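Local coordinates for malonyl-CoA-[acyl-carrier-protein] transacylase (Coxiella burnetii, PDB 3TQE), which probably transfers the malonyl group from malonyl-CoA to the holo-acyl carrier protein, supplying malonyl-ACP for fatty acid synthesis, at residues I173-S177 against P203-L208. Sequence-based numbering, arbitrary orientation.
Sequences ISGHS and PSHCPL. With GLY (glycine), chain B.
In the conformer described, Ser174 OG donates a hydrogen bond to the carbonyl oxygen Ser204 O at 2.9 Å, with the hydroxyl tilted 28° from the carbonyl plane. The torsion explains this reach: OG stands anti to the Ser174 backbone N (chi1 -172°), which carries it over the Pro203-Ser204 peptide, close to Pro203 CB as well. Cys206 SG packs against the same corner, 4.0 Å from Gly175 CA. Its thiol also accepts the N-H of Leu208, two residues on (N to SG 3.5 Å), which fixes the direction of SG. The chain that runs on from strand 170-174 turns a corner at Gly175, in the ferredoxin-like small subdomain of the acyltransferase fold; the opposing loop leads from that subdomain's strand 194-197 towards helix 210-220. This loop carries His205, a predicted active-site residue whose NE2 is hydrogen-bonded to Ser96 OG, the predicted nucleophile. Beside His205 lies a bound glycine; in the conformer described, the amino N of this glycine donates to Ser204 OG at 3.2 Å, and Arg121 also binds the ligand. Farther along, Leu208 CD1 packs on the Gly175-His176 peptide, 3.6 Å from Gly175 C. The same methyl sits over one face of the His176 imidazole, 4.1 Å from its centroid and 10° off the normal, a CH-pi contact, while Leu208 CD2 approaches His176 NE2 to 3.7 Å. His176 ND1 is hydrogen-bonded to Val159 N, which restrains the ring's rotation against the leucine.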
loop_
_atom_site.group_PDB
_atom_site.type_symbol
_atom_site.label_atom_id
_atom_site.label_comp_id
_atom_site.label_asym_id
_atom_site.label_seq_id
_atom_site.Cartn_x
_atom_site.Cartn_y
_atom_site.Cartn_z
ATOM N N ILE A 173 -4.115 -3.209 14.179
ATOM C CA ILE A 173 -3.228 -2.758 15.228
ATOM C C ILE A 173 -1.878 -3.441 15.105
ATOM O O ILE A 173 -1.744 -4.473 14.474
ATOM C CB ILE A 173 -3.841 -2.983 16.628
ATOM C CG1 ILE A 173 -4.034 -4.473 16.942
ATOM C CG2 ILE A 173 -5.155 -2.197 16.726
ATOM C CD1 ILE A 173 -4.398 -4.775 18.438
ATOM N N SER A 174 -0.879 -2.832 15.703
ATOM C CA SER A 174 0.482 -3.273 15.603
ATOM C C SER A 174 1.204 -3.025 16.911
ATOM O O SER A 174 0.887 -2.074 17.603
ATOM C CB SER A 174 1.147 -2.449 14.510
ATOM O OG SER A 174 2.408 -2.959 14.235
ATOM N N GLY A 175 2.190 -3.852 17.207
ATOM C CA GLY A 175 3.047 -3.613 18.347
ATOM C C GLY A 175 3.699 -4.887 18.815
ATOM O O GLY A 175 3.920 -5.821 18.054
ATOM N N HIS A 176 4.013 -4.908 20.088
ATOM C CA HIS A 176 4.551 -6.111 20.664
ATOM C C HIS A 176 3.544 -7.229 20.619
ATOM O O HIS A 176 2.355 -6.996 20.838
ATOM C CB HIS A 176 4.935 -5.873 22.103
ATOM C CG HIS A 176 6.127 -5.004 22.246
ATOM N ND1 HIS A 176 6.062 -3.724 22.744
ATOM C CD2 HIS A 176 7.427 -5.235 21.945
ATOM C CE1 HIS A 176 7.277 -3.205 22.748
ATOM N NE2 HIS A 176 8.125 -4.111 22.291
ATOM N N SER A 177 4.026 -8.436 20.388
ATOM C CA SER A 177 3.138 -9.552 20.156
ATOM C C SER A 177 2.201 -9.786 21.328
ATOM O O SER A 177 1.024 -10.022 21.138
ATOM C CB SER A 177 3.896 -10.822 19.850
ATOM O OG SER A 177 4.853 -11.038 20.793
ATOM N N PRO A 203 5.786 -5.591 12.925
ATOM C CA PRO A 203 4.772 -4.671 13.417
ATOM C C PRO A 203 4.942 -3.284 12.810
ATOM O O PRO A 203 5.536 -2.387 13.379
ATOM C CB PRO A 203 5.036 -4.652 14.915
ATOM C CG PRO A 203 6.521 -4.815 15.011
ATOM C CD PRO A 203 6.876 -5.784 13.903
ATOM N N SER A 204 4.387 -3.134 11.632
ATOM C CA SER A 204 4.572 -1.899 10.893
ATOM C C SER A 204 3.682 -0.784 11.425
ATOM O O SER A 204 2.722 -1.032 12.154
ATOM C CB SER A 204 4.324 -2.145 9.404
ATOM O OG SER A 204 3.054 -2.703 9.170
ATOM N N HIS A 205 4.039 0.447 11.081
ATOM C CA HIS A 205 3.252 1.617 11.388
ATOM C C HIS A 205 3.048 1.817 12.848
ATOM O O HIS A 205 1.959 2.150 13.271
ATOM C CB HIS A 205 1.921 1.551 10.649
ATOM C CG HIS A 205 2.122 1.391 9.199
ATOM N ND1 HIS A 205 2.771 2.341 8.452
ATOM C CD2 HIS A 205 1.881 0.355 8.366
ATOM C CE1 HIS A 205 2.886 1.909 7.206
ATOM N NE2 HIS A 205 2.376 0.697 7.139
ATOM N N CYS A 206 4.125 1.625 13.593
ATOM C CA CYS A 206 4.137 1.904 15.002
ATOM C C CYS A 206 5.546 2.230 15.400
ATOM O O CYS A 206 6.465 2.048 14.619
ATOM C CB CYS A 206 3.562 0.725 15.799
ATOM S SG CYS A 206 4.634 -0.659 16.106
ATOM N N PRO A 207 5.747 2.700 16.627
ATOM C CA PRO A 207 7.080 3.120 17.023
ATOM C C PRO A 207 8.141 2.028 17.036
ATOM O O PRO A 207 9.328 2.337 17.014
ATOM C CB PRO A 207 6.845 3.664 18.433
ATOM C CG PRO A 207 5.483 4.150 18.391
ATOM C CD PRO A 207 4.732 3.187 17.572
ATOM N N LEU A 208 7.749 0.760 17.013
ATOM C CA LEU A 208 8.748 -0.291 16.893
ATOM C C LEU A 208 9.513 -0.257 15.586
ATOM O O LEU A 208 10.567 -0.859 15.477
ATOM C CB LEU A 208 8.127 -1.664 17.062
ATOM C CG LEU A 208 7.488 -1.882 18.425
ATOM C CD1 LEU A 208 6.943 -3.280 18.455
ATOM C CD2 LEU A 208 8.507 -1.644 19.545
HETATM N N GLY B . 1.706 -2.701 6.299
HETATM C CA GLY B . 2.576 -3.097 5.144
HETATM C C GLY B . 3.812 -2.226 5.010
HETATM O O GLY B . 4.449 -2.099 3.945
HETATM O OXT GLY B . 4.199 -1.600 5.983
#